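Local coordinates for DNA polymerase (Bacillus phage phi29, PDB 2PY5), which replicates the viral genome by protein-primed, strand-displacing DNA synthesis of high processivity and proofreads with a 3'-5' exonuclease, at residues Leu63-Glu75 with Tyr90-Ile103. The protein carries 2 engineered substitutions. Sequence-based numbering, arbitrary orientation.
Sequences LKFAGAFIINWLE and YNTIISRMGQWYMI. Engineered in segment 63-75: Ala66 (natural residue Asp). With nucleotides of chain C; nucleotides of chain B.
Trp100 packs against the N-terminal half of helix 63-75. Lys64 CA lies over one indole face, 3.9 Å from the centroid of the five-membered ring, and Ile94 CD1 covers the opposite face. Ile71 CD1 meets the six-membered ring obliquely, 3.6 Å from Trp100 CZ3. The missing side chain at Gly67 leaves room for Trp100 CZ3, which lies 3.7 Å from Gly67 C. Ile103 CD1 comes within 3.9 Å of Gly67 CA. Ile70 and Leu63 close round the same methyl. This is the tight part. It joins the helix to the face of the mixed sheet of the 3'-5' exonuclease domain, where strands 89-94 and 100-110 form an antiparallel hairpin. A classic beta bulge sets Tyr101 and Met102 of one strand opposite Ile93 of the other. Toward the helix C-terminus, Leu74 CD1 sits over one face of Tyr90. The looser rim holds the partly exposed Glu75 and Lys64. The Tyr90 hydroxyl donates to the anti lone pair of Glu75 OE2 (2.6 Å), with the carboxylate and ring planes 83° apart. Lys64 runs extended and bends only at its last torsion (chi4 60°), which brings NZ to a lone pair of Gly98 O at 2.8 Å. At the DNA-facing edge of the packed indole, Trp100 NE1 donates a nearly straight bond (3.0 Å, 164°) to O4 of DT5 of chain B.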
ATOM      1  N   LEU F  63       7.590  -8.984   8.707  1.00 30.58           N
ATOM      2  CA  LEU F  63       8.913  -9.087   9.269  1.00 31.48           C
ATOM      3  C   LEU F  63       9.258  -7.992  10.279  1.00 32.36           C
ATOM      4  O   LEU F  63      10.064  -8.226  11.170  1.00 31.15           O
ATOM      5  CB  LEU F  63       9.937  -9.127   8.115  1.00 31.89           C
ATOM      6  CG  LEU F  63      11.398  -9.309   8.515  1.00 33.52           C
ATOM      7  CD1 LEU F  63      11.633 -10.646   9.163  1.00 32.39           C
ATOM      8  CD2 LEU F  63      12.328  -9.073   7.323  1.00 32.32           C
ATOM      9  N   LYS F  64       8.656  -6.816  10.129  1.00 32.04           N
ATOM     10  CA  LYS F  64       8.834  -5.694  11.064  1.00 31.98           C
ATOM     11  C   LYS F  64       8.520  -6.119  12.501  1.00 34.26           C
ATOM     12  O   LYS F  64       9.034  -5.523  13.451  1.00 36.12           O
ATOM     13  CB  LYS F  64       7.901  -4.564  10.645  1.00 34.74           C
ATOM     14  CG  LYS F  64       8.067  -3.286  11.367  1.00 37.49           C
ATOM     15  CD  LYS F  64       7.325  -2.200  10.633  1.00 36.60           C
ATOM     16  CE  LYS F  64       7.401  -0.862  11.338  1.00 38.47           C
ATOM     17  NZ  LYS F  64       8.801  -0.371  11.507  1.00 39.03           N
ATOM     18  N   PHE F  65       7.658  -7.123  12.647  1.00 31.01           N
ATOM     19  CA  PHE F  65       7.306  -7.654  13.971  1.00 32.19           C
ATOM     20  C   PHE F  65       8.272  -8.774  14.380  1.00 30.62           C
ATOM     21  O   PHE F  65       9.071  -8.599  15.275  1.00 32.42           O
ATOM     22  CB  PHE F  65       5.848  -8.124  13.993  1.00 32.04           C
ATOM     23  CG  PHE F  65       5.404  -8.605  15.340  1.00 29.82           C
ATOM     24  CD1 PHE F  65       5.065  -7.698  16.335  1.00 31.52           C
ATOM     25  CD2 PHE F  65       5.375  -9.953  15.615  1.00 29.93           C
ATOM     26  CE1 PHE F  65       4.691  -8.149  17.605  1.00 32.44           C
ATOM     27  CE2 PHE F  65       4.993 -10.407  16.897  1.00 31.30           C
ATOM     28  CZ  PHE F  65       4.662  -9.504  17.855  1.00 30.37           C
ATOM     29  N   ALA F  66       8.217  -9.927  13.711  1.00 32.12           N
ATOM     30  CA  ALA F  66       9.084 -11.057  14.078  1.00 31.41           C
ATOM     31  C   ALA F  66      10.562 -10.675  14.063  1.00 30.11           C
ATOM     32  O   ALA F  66      11.332 -11.116  14.907  1.00 31.11           O
ATOM     33  CB  ALA F  66       8.845 -12.254  13.134  1.00 33.29           C
ATOM     34  N   GLY F  67      10.954  -9.863  13.083  1.00 29.67           N
ATOM     35  CA  GLY F  67      12.319  -9.394  12.934  1.00 31.35           C
ATOM     36  C   GLY F  67      12.903  -8.759  14.171  1.00 29.75           C
ATOM     37  O   GLY F  67      14.098  -8.899  14.425  1.00 30.68           O
ATOM     38  N   ALA F  68      12.082  -8.043  14.935  1.00 30.03           N
ATOM     39  CA  ALA F  68      12.547  -7.442  16.195  1.00 30.84           C
ATOM     40  C   ALA F  68      13.063  -8.503  17.157  1.00 30.01           C
ATOM     41  O   ALA F  68      14.099  -8.312  17.802  1.00 31.26           O
ATOM     42  CB  ALA F  68      11.442  -6.639  16.841  1.00 32.07           C
ATOM     43  N   PHE F  69      12.357  -9.626  17.216  1.00 30.55           N
ATOM     44  CA  PHE F  69      12.736 -10.729  18.083  1.00 29.87           C
ATOM     45  C   PHE F  69      14.032 -11.382  17.621  1.00 30.17           C
ATOM     46  O   PHE F  69      14.904 -11.710  18.437  1.00 31.32           O
ATOM     47  CB  PHE F  69      11.593 -11.744  18.224  1.00 31.41           C
ATOM     48  CG  PHE F  69      10.407 -11.195  18.952  1.00 31.06           C
ATOM     49  CD1 PHE F  69       9.461 -10.399  18.295  1.00 32.49           C
ATOM     50  CD2 PHE F  69      10.238 -11.424  20.309  1.00 30.34           C
ATOM     51  CE1 PHE F  69       8.380  -9.860  19.002  1.00 30.93           C
ATOM     52  CE2 PHE F  69       9.160 -10.907  20.969  1.00 30.80           C
ATOM     53  CZ  PHE F  69       8.231 -10.140  20.316  1.00 31.97           C
ATOM     54  N   ILE F  70      14.173 -11.543  16.300  1.00 29.69           N
ATOM     55  CA  ILE F  70      15.354 -12.137  15.705  1.00 29.48           C
ATOM     56  C   ILE F  70      16.585 -11.288  15.956  1.00 29.78           C
ATOM     57  O   ILE F  70      17.627 -11.799  16.355  1.00 30.68           O
ATOM     58  CB  ILE F  70      15.119 -12.351  14.186  1.00 30.69           C
ATOM     59  CG1 ILE F  70      14.091 -13.452  13.958  1.00 32.86           C
ATOM     60  CG2 ILE F  70      16.412 -12.667  13.438  1.00 31.73           C
ATOM     61  CD1 ILE F  70      13.533 -13.479  12.576  1.00 34.82           C
ATOM     62  N   ILE F  71      16.471  -9.978  15.737  1.00 30.51           N
ATOM     63  CA  ILE F  71      17.612  -9.075  15.940  1.00 29.56           C
ATOM     64  C   ILE F  71      17.991  -8.977  17.429  1.00 29.72           C
ATOM     65  O   ILE F  71      19.182  -8.967  17.766  1.00 31.71           O
ATOM     66  CB  ILE F  71      17.415  -7.711  15.258  1.00 30.20           C
ATOM     67  CG1 ILE F  71      17.346  -7.908  13.740  1.00 32.28           C
ATOM     68  CG2 ILE F  71      18.598  -6.783  15.561  1.00 33.49           C
ATOM     69  CD1 ILE F  71      17.093  -6.622  12.972  1.00 33.43           C
ATOM     70  N   ASN F  72      16.988  -8.899  18.308  1.00 28.74           N
ATOM     71  CA  ASN F  72      17.260  -8.966  19.743  1.00 28.92           C
ATOM     72  C   ASN F  72      18.081 -10.215  20.091  1.00 29.31           C
ATOM     73  O   ASN F  72      18.992 -10.161  20.899  1.00 31.47           O
ATOM     74  CB  ASN F  72      15.957  -8.949  20.553  1.00 30.00           C
ATOM     75  CG  ASN F  72      15.491  -7.541  20.885  1.00 31.84           C
ATOM     76  OD1 ASN F  72      14.729  -6.916  20.109  1.00 33.40           O
ATOM     77  ND2 ASN F  72      15.951  -7.021  21.990  1.00 27.58           N
ATOM     78  N   TRP F  73      17.762 -11.348  19.474  1.00 30.45           N
ATOM     79  CA  TRP F  73      18.514 -12.578  19.745  1.00 30.55           C
ATOM     80  C   TRP F  73      19.934 -12.482  19.187  1.00 28.20           C
ATOM     81  O   TRP F  73      20.899 -12.779  19.882  1.00 30.45           O
ATOM     82  CB  TRP F  73      17.799 -13.796  19.155  1.00 31.84           C
ATOM     83  CG  TRP F  73      18.441 -15.118  19.496  1.00 30.70           C
ATOM     84  CD1 TRP F  73      18.103 -15.944  20.533  1.00 32.38           C
ATOM     85  CD2 TRP F  73      19.532 -15.763  18.815  1.00 31.58           C
ATOM     86  NE1 TRP F  73      18.903 -17.044  20.544  1.00 32.75           N
ATOM     87  CE2 TRP F  73      19.792 -16.970  19.504  1.00 31.79           C
ATOM     88  CE3 TRP F  73      20.309 -15.446  17.698  1.00 32.17           C
ATOM     89  CZ2 TRP F  73      20.795 -17.855  19.113  1.00 32.29           C
ATOM     90  CZ3 TRP F  73      21.293 -16.321  17.299  1.00 31.02           C
ATOM     91  CH2 TRP F  73      21.545 -17.511  18.020  1.00 32.59           C
ATOM     92  N   LEU F  74      20.051 -12.037  17.931  1.00 28.88           N
ATOM     93  CA  LEU F  74      21.342 -11.962  17.280  1.00 28.82           C
ATOM     94  C   LEU F  74      22.310 -11.145  18.123  1.00 30.86           C
ATOM     95  O   LEU F  74      23.419 -11.570  18.367  1.00 31.69           O
ATOM     96  CB  LEU F  74      21.213 -11.379  15.859  1.00 31.12           C
ATOM     97  CG  LEU F  74      20.544 -12.298  14.845  1.00 31.02           C
ATOM     98  CD1 LEU F  74      20.127 -11.494  13.623  1.00 31.44           C
ATOM     99  CD2 LEU F  74      21.477 -13.432  14.422  1.00 31.36           C
ATOM    100  N   GLU F  75      21.847  -9.980  18.587  1.00 29.20           N
ATOM    101  CA  GLU F  75      22.672  -9.049  19.363  1.00 30.87           C
ATOM    102  C   GLU F  75      23.131  -9.616  20.699  1.00 32.57           C
ATOM    103  O   GLU F  75      24.140  -9.161  21.233  1.00 33.72           O
ATOM    104  CB  GLU F  75      21.903  -7.744  19.581  1.00 30.61           C
ATOM    105  CG  GLU F  75      21.747  -6.919  18.291  1.00 31.30           C
ATOM    106  CD  GLU F  75      23.009  -6.173  17.920  1.00 33.24           C
ATOM    107  OE1 GLU F  75      23.788  -5.815  18.839  1.00 34.31           O
ATOM    108  OE2 GLU F  75      23.225  -5.907  16.714  1.00 33.28           O
ATOM    109  N   TYR F  90      25.216  -9.870  10.756  1.00 30.39           N
ATOM    110  CA  TYR F  90      23.976  -9.833   9.988  1.00 28.72           C
ATOM    111  C   TYR F  90      23.870  -8.476   9.299  1.00 29.57           C
ATOM    112  O   TYR F  90      24.389  -7.472   9.791  1.00 29.07           O
ATOM    113  CB  TYR F  90      22.736 -10.126  10.852  1.00 30.83           C
ATOM    114  CG  TYR F  90      22.443  -9.055  11.871  1.00 31.12           C
ATOM    115  CD1 TYR F  90      21.484  -8.082  11.623  1.00 30.62           C
ATOM    116  CD2 TYR F  90      23.135  -9.004  13.066  1.00 30.52           C
ATOM    117  CE1 TYR F  90      21.214  -7.099  12.528  1.00 29.39           C
ATOM    118  CE2 TYR F  90      22.874  -8.002  14.010  1.00 30.26           C
ATOM    119  CZ  TYR F  90      21.907  -7.058  13.733  1.00 31.17           C
ATOM    120  OH  TYR F  90      21.635  -6.039  14.617  1.00 31.24           O
ATOM    121  N   ASN F  91      23.269  -8.491   8.119  1.00 29.42           N
ATOM    122  CA  ASN F  91      22.972  -7.280   7.342  1.00 30.03           C
ATOM    123  C   ASN F  91      21.454  -7.135   7.320  1.00 29.51           C
ATOM    124  O   ASN F  91      20.713  -8.102   7.568  1.00 29.68           O
ATOM    125  CB  ASN F  91      23.527  -7.425   5.920  1.00 33.12           C
ATOM    126  CG  ASN F  91      23.404  -6.151   5.087  1.00 38.14           C
ATOM    127  OD1 ASN F  91      23.282  -5.050   5.619  1.00 35.25           O
ATOM    128  ND2 ASN F  91      23.453  -6.300   3.774  1.00 44.47           N
ATOM    129  N   THR F  92      20.977  -5.918   7.062  1.00 30.37           N
ATOM    130  CA  THR F  92      19.548  -5.673   6.958  1.00 29.59           C
ATOM    131  C   THR F  92      19.242  -4.758   5.777  1.00 28.79           C
ATOM    132  O   THR F  92      20.094  -4.009   5.333  1.00 29.84           O
ATOM    133  CB  THR F  92      18.969  -5.004   8.229  1.00 29.72           C
ATOM    134  OG1 THR F  92      19.708  -3.822   8.520  1.00 30.67           O
ATOM    135  CG2 THR F  92      19.083  -5.919   9.422  1.00 29.62           C
ATOM    136  N   ILE F  93      18.001  -4.851   5.291  1.00 29.16           N
ATOM    137  CA  ILE F  93      17.388  -3.811   4.460  1.00 27.34           C
ATOM    138  C   ILE F  93      16.163  -3.327   5.208  1.00 28.77           C
ATOM    139  O   ILE F  93      15.136  -3.977   5.208  1.00 30.09           O
ATOM    140  CB  ILE F  93      16.985  -4.304   3.050  1.00 28.87           C
ATOM    141  CG1 ILE F  93      18.196  -4.857   2.326  1.00 30.84           C
ATOM    142  CG2 ILE F  93      16.329  -3.173   2.289  1.00 31.02           C
ATOM    143  CD1 ILE F  93      17.838  -5.533   1.000  1.00 32.59           C
ATOM    144  N   ILE F  94      16.332  -2.205   5.912  1.00 29.81           N
ATOM    145  CA  ILE F  94      15.262  -1.490   6.620  1.00 30.99           C
ATOM    146  C   ILE F  94      15.303  -0.058   6.087  1.00 29.94           C
ATOM    147  O   ILE F  94      16.346   0.621   6.167  1.00 30.07           O
ATOM    148  CB  ILE F  94      15.456  -1.475   8.161  1.00 30.74           C
ATOM    149  CG1 ILE F  94      15.420  -2.888   8.734  1.00 31.39           C
ATOM    150  CG2 ILE F  94      14.358  -0.597   8.812  1.00 31.82           C
ATOM    151  CD1 ILE F  94      16.050  -2.997  10.138  1.00 33.19           C
ATOM    152  N   SER F  95      14.196   0.388   5.500  1.00 30.12           N
ATOM    153  CA  SER F  95      14.164   1.690   4.835  1.00 27.91           C
ATOM    154  C   SER F  95      14.144   2.827   5.838  1.00 28.46           C
ATOM    155  O   SER F  95      13.870   2.602   7.023  1.00 28.75           O
ATOM    156  CB  SER F  95      12.968   1.829   3.897  1.00 30.79           C
ATOM    157  OG  SER F  95      11.744   1.975   4.598  1.00 33.74           O
ATOM    158  N   ARG F  96      14.445   4.022   5.346  1.00 30.39           N
ATOM    159  CA  ARG F  96      14.356   5.247   6.145  1.00 30.65           C
ATOM    160  C   ARG F  96      13.026   5.330   6.874  1.00 32.18           C
ATOM    161  O   ARG F  96      12.954   5.771   8.040  1.00 33.97           O
ATOM    162  CB  ARG F  96      14.509   6.494   5.251  1.00 32.92           C
ATOM    163  CG  ARG F  96      14.576   7.805   6.013  1.00 36.93           C
ATOM    164  CD  ARG F  96      14.492   8.973   5.070  1.00 36.95           C
ATOM    165  NE  ARG F  96      15.677   9.075   4.221  1.00 37.49           N
ATOM    166  CZ  ARG F  96      16.742   9.848   4.457  1.00 36.29           C
ATOM    167  NH1 ARG F  96      16.822  10.624   5.540  1.00 37.12           N
ATOM    168  NH2 ARG F  96      17.750   9.850   3.589  1.00 35.83           N
ATOM    169  N   MET F  97      11.970   4.938   6.178  1.00 31.29           N
ATOM    170  CA  MET F  97      10.607   5.056   6.701  1.00 34.00           C
ATOM    171  C   MET F  97      10.167   3.853   7.534  1.00 34.02           C
ATOM    172  O   MET F  97       9.018   3.795   7.987  1.00 38.81           O
ATOM    173  CB  MET F  97       9.647   5.316   5.549  1.00 39.60           C
ATOM    174  CG  MET F  97      10.057   6.536   4.701  1.00 42.91           C
ATOM    175  SD  MET F  97       9.770   8.143   5.457  1.00 52.30           S
ATOM    176  CE  MET F  97      11.123   8.332   6.603  1.00 48.26           C
ATOM    177  N   GLY F  98      11.071   2.897   7.754  1.00 30.72           N
ATOM    178  CA  GLY F  98      10.818   1.807   8.674  1.00 30.42           C
ATOM    179  C   GLY F  98      10.175   0.581   8.056  1.00 32.03           C
ATOM    180  O   GLY F  98       9.614  -0.236   8.787  1.00 35.58           O
ATOM    181  N   GLN F  99      10.287   0.432   6.734  1.00 31.29           N
ATOM    182  CA  GLN F  99       9.843  -0.799   6.078  1.00 33.77           C
ATOM    183  C   GLN F  99      10.971  -1.833   6.110  1.00 31.36           C
ATOM    184  O   GLN F  99      12.089  -1.531   5.718  1.00 31.25           O
ATOM    185  CB  GLN F  99       9.388  -0.509   4.662  1.00 35.91           C
ATOM    186  CG  GLN F  99       8.237   0.494   4.646  1.00 41.45           C
ATOM    187  CD  GLN F  99       7.177   0.200   3.632  1.00 47.24           C
ATOM    188  OE1 GLN F  99       6.757   1.092   2.888  1.00 54.17           O
ATOM    189  NE2 GLN F  99       6.717  -1.044   3.596  1.00 52.03           N
ATOM    190  N   TRP F 100      10.649  -3.047   6.560  1.00 30.44           N
ATOM    191  CA  TRP F 100      11.606  -4.149   6.706  1.00 29.72           C
ATOM    192  C   TRP F 100      11.511  -5.075   5.511  1.00 31.23           C
ATOM    193  O   TRP F 100      10.396  -5.540   5.171  1.00 31.51           O
ATOM    194  CB  TRP F 100      11.345  -4.948   7.988  1.00 30.39           C
ATOM    195  CG  TRP F 100      11.680  -4.179   9.241  1.00 29.28           C
ATOM    196  CD1 TRP F 100      11.326  -2.888   9.539  1.00 32.27           C
ATOM    197  CD2 TRP F 100      12.416  -4.664  10.355  1.00 31.37           C
ATOM    198  NE1 TRP F 100      11.830  -2.535  10.761  1.00 32.60           N
ATOM    199  CE2 TRP F 100      12.489  -3.611  11.292  1.00 31.13           C
ATOM    200  CE3 TRP F 100      13.028  -5.886  10.661  1.00 33.48           C
ATOM    201  CZ2 TRP F 100      13.162  -3.751  12.498  1.00 34.23           C
ATOM    202  CZ3 TRP F 100      13.700  -6.020  11.892  1.00 33.08           C
ATOM    203  CH2 TRP F 100      13.748  -4.963  12.779  1.00 33.94           C
ATOM    204  N   TYR F 101      12.658  -5.318   4.872  1.00 30.34           N
ATOM    205  CA  TYR F 101      12.726  -6.174   3.656  1.00 29.82           C
ATOM    206  C   TYR F 101      13.577  -7.422   3.850  1.00 31.02           C
ATOM    207  O   TYR F 101      13.309  -8.441   3.221  1.00 32.55           O
ATOM    208  CB  TYR F 101      13.288  -5.421   2.450  1.00 30.32           C
ATOM    209  CG  TYR F 101      12.435  -4.273   2.001  1.00 29.95           C
ATOM    210  CD1 TYR F 101      12.578  -3.030   2.582  1.00 31.49           C
ATOM    211  CD2 TYR F 101      11.478  -4.433   1.028  1.00 27.91           C
ATOM    212  CE1 TYR F 101      11.809  -1.981   2.193  1.00 31.08           C
ATOM    213  CE2 TYR F 101      10.678  -3.386   0.613  1.00 28.65           C
ATOM    214  CZ  TYR F 101      10.836  -2.149   1.209  1.00 29.53           C
ATOM    215  OH  TYR F 101      10.069  -1.076   0.803  1.00 31.40           O
ATOM    216  N   MET F 102      14.611  -7.359   4.682  1.00 30.13           N
ATOM    217  CA  MET F 102      15.602  -8.439   4.738  1.00 30.18           C
ATOM    218  C   MET F 102      16.420  -8.377   6.009  1.00 30.56           C
ATOM    219  O   MET F 102      16.816  -7.301   6.454  1.00 30.31           O
ATOM    220  CB  MET F 102      16.550  -8.371   3.517  1.00 31.68           C
ATOM    221  CG  MET F 102      17.546  -9.546   3.431  1.00 34.64           C
ATOM    222  SD  MET F 102      18.838  -9.272   2.227  1.00 38.31           S
ATOM    223  CE  MET F 102      19.825  -8.082   3.119  1.00 42.63           C
ATOM    224  N   ILE F 103      16.695  -9.562   6.553  1.00 30.52           N
ATOM    225  CA  ILE F 103      17.771  -9.794   7.522  1.00 30.93           C
ATOM    226  C   ILE F 103      18.608 -10.939   6.949  1.00 31.27           C
ATOM    227  O   ILE F 103      18.073 -12.008   6.708  1.00 31.39           O
ATOM    228  CB  ILE F 103      17.248 -10.226   8.894  1.00 30.67           C
ATOM    229  CG1 ILE F 103      16.236  -9.230   9.453  1.00 30.81           C
ATOM    230  CG2 ILE F 103      18.431 -10.398   9.887  1.00 31.22           C
ATOM    231  CD1 ILE F 103      15.457  -9.760  10.677  1.00 32.15           C
TER
ATOM    232  P    DG C   2      20.375  -2.518  -6.864  1.00 52.23           P
ATOM    233  OP1  DG C   2      20.064  -2.541  -8.311  1.00 52.86           O
ATOM    234  OP2  DG C   2      20.547  -1.217  -6.173  1.00 51.90           O
ATOM    235  O5'  DG C   2      19.285  -3.402  -6.071  1.00 46.97           O
ATOM    236  C5'  DG C   2      19.032  -4.710  -6.580  1.00 42.86           C
ATOM    237  C4'  DG C   2      18.089  -5.560  -5.746  1.00 38.35           C
ATOM    238  O4'  DG C   2      18.819  -6.205  -4.687  1.00 37.82           O
ATOM    239  C3'  DG C   2      16.931  -4.877  -5.042  1.00 34.41           C
ATOM    240  O3'  DG C   2      15.834  -5.735  -5.203  1.00 29.28           O
ATOM    241  C2'  DG C   2      17.322  -4.797  -3.573  1.00 37.48           C
ATOM    242  C1'  DG C   2      18.109  -6.086  -3.468  1.00 41.26           C
ATOM    243  N9   DG C   2      19.167  -6.138  -2.482  1.00 41.20           N
ATOM    244  C8   DG C   2      19.973  -5.117  -2.048  1.00 41.59           C
ATOM    245  N7   DG C   2      20.861  -5.502  -1.178  1.00 43.52           N
ATOM    246  C5   DG C   2      20.623  -6.870  -1.049  1.00 41.65           C
ATOM    247  C6   DG C   2      21.264  -7.830  -0.241  1.00 41.98           C
ATOM    248  O6   DG C   2      22.209  -7.641   0.533  1.00 43.46           O
ATOM    249  N1   DG C   2      20.722  -9.106  -0.413  1.00 42.18           N
ATOM    250  C2   DG C   2      19.676  -9.416  -1.253  1.00 43.15           C
ATOM    251  N2   DG C   2      19.275 -10.702  -1.286  1.00 43.01           N
ATOM    252  N3   DG C   2      19.062  -8.513  -2.015  1.00 41.92           N
ATOM    253  C4   DG C   2      19.592  -7.277  -1.855  1.00 41.46           C
ATOM    254  P    DT C   6       8.713   9.761  -2.009  1.00 42.46           P
ATOM    255  OP1  DT C   6       8.760  10.919  -2.918  1.00 41.20           O
ATOM    256  OP2  DT C   6       9.898   8.890  -1.765  1.00 40.56           O
ATOM    257  O5'  DT C   6       8.222  10.251  -0.562  1.00 47.24           O
ATOM    258  C5'  DT C   6       7.202  11.221  -0.421  1.00 52.68           C
ATOM    259  C4'  DT C   6       7.048  11.542   1.050  1.00 56.76           C
ATOM    260  O4'  DT C   6       6.433  10.390   1.680  1.00 59.13           O
ATOM    261  C3'  DT C   6       8.362  11.808   1.797  1.00 58.97           C
ATOM    262  O3'  DT C   6       8.246  12.908   2.716  1.00 60.81           O
ATOM    263  C2'  DT C   6       8.632  10.492   2.518  1.00 59.88           C
ATOM    264  C1'  DT C   6       7.218   9.980   2.783  1.00 61.52           C
ATOM    265  N1   DT C   6       7.078   8.480   2.951  1.00 62.36           N
ATOM    266  C2   DT C   6       6.308   8.006   3.998  1.00 63.31           C
ATOM    267  O2   DT C   6       5.740   8.742   4.793  1.00 63.25           O
ATOM    268  N3   DT C   6       6.230   6.631   4.075  1.00 63.09           N
ATOM    269  C4   DT C   6       6.829   5.701   3.240  1.00 62.80           C
ATOM    270  O4   DT C   6       6.691   4.492   3.408  1.00 63.29           O
ATOM    271  C5   DT C   6       7.617   6.263   2.164  1.00 63.19           C
ATOM    272  C7   DT C   6       8.323   5.368   1.187  1.00 63.09           C
ATOM    273  C6   DT C   6       7.702   7.602   2.072  1.00 62.58           C
TER
ATOM    274  P    DT B   5      12.153   7.001  13.039  1.00 35.29           P
ATOM    275  OP1  DT B   5      11.685   8.412  13.015  1.00 35.67           O
ATOM    276  OP2  DT B   5      13.526   6.661  12.600  1.00 35.38           O
ATOM    277  O5'  DT B   5      12.030   6.445  14.536  1.00 33.84           O
ATOM    278  C5'  DT B   5      10.851   6.663  15.291  1.00 34.47           C
ATOM    279  C4'  DT B   5      10.727   5.620  16.385  1.00 34.28           C
ATOM    280  O4'  DT B   5      10.419   4.324  15.816  1.00 32.92           O
ATOM    281  C3'  DT B   5      11.977   5.391  17.223  1.00 37.41           C
ATOM    282  O3'  DT B   5      11.585   5.117  18.559  1.00 42.93           O
ATOM    283  C2'  DT B   5      12.643   4.180  16.573  1.00 33.31           C
ATOM    284  C1'  DT B   5      11.416   3.379  16.177  1.00 30.62           C
ATOM    285  N1   DT B   5      11.561   2.508  14.976  1.00 29.03           N
ATOM    286  C2   DT B   5      11.148   1.193  15.037  1.00 29.42           C
ATOM    287  O2   DT B   5      10.652   0.634  16.025  1.00 27.49           O
ATOM    288  N3   DT B   5      11.315   0.527  13.843  1.00 28.56           N
ATOM    289  C4   DT B   5      11.840   1.015  12.660  1.00 29.70           C
ATOM    290  O4   DT B   5      11.915   0.305  11.661  1.00 27.01           O
ATOM    291  C5   DT B   5      12.237   2.395  12.669  1.00 28.51           C
ATOM    292  C7   DT B   5      12.814   3.039  11.452  1.00 27.43           C
ATOM    293  C6   DT B   5      12.080   3.075  13.817  1.00 29.84           C
TER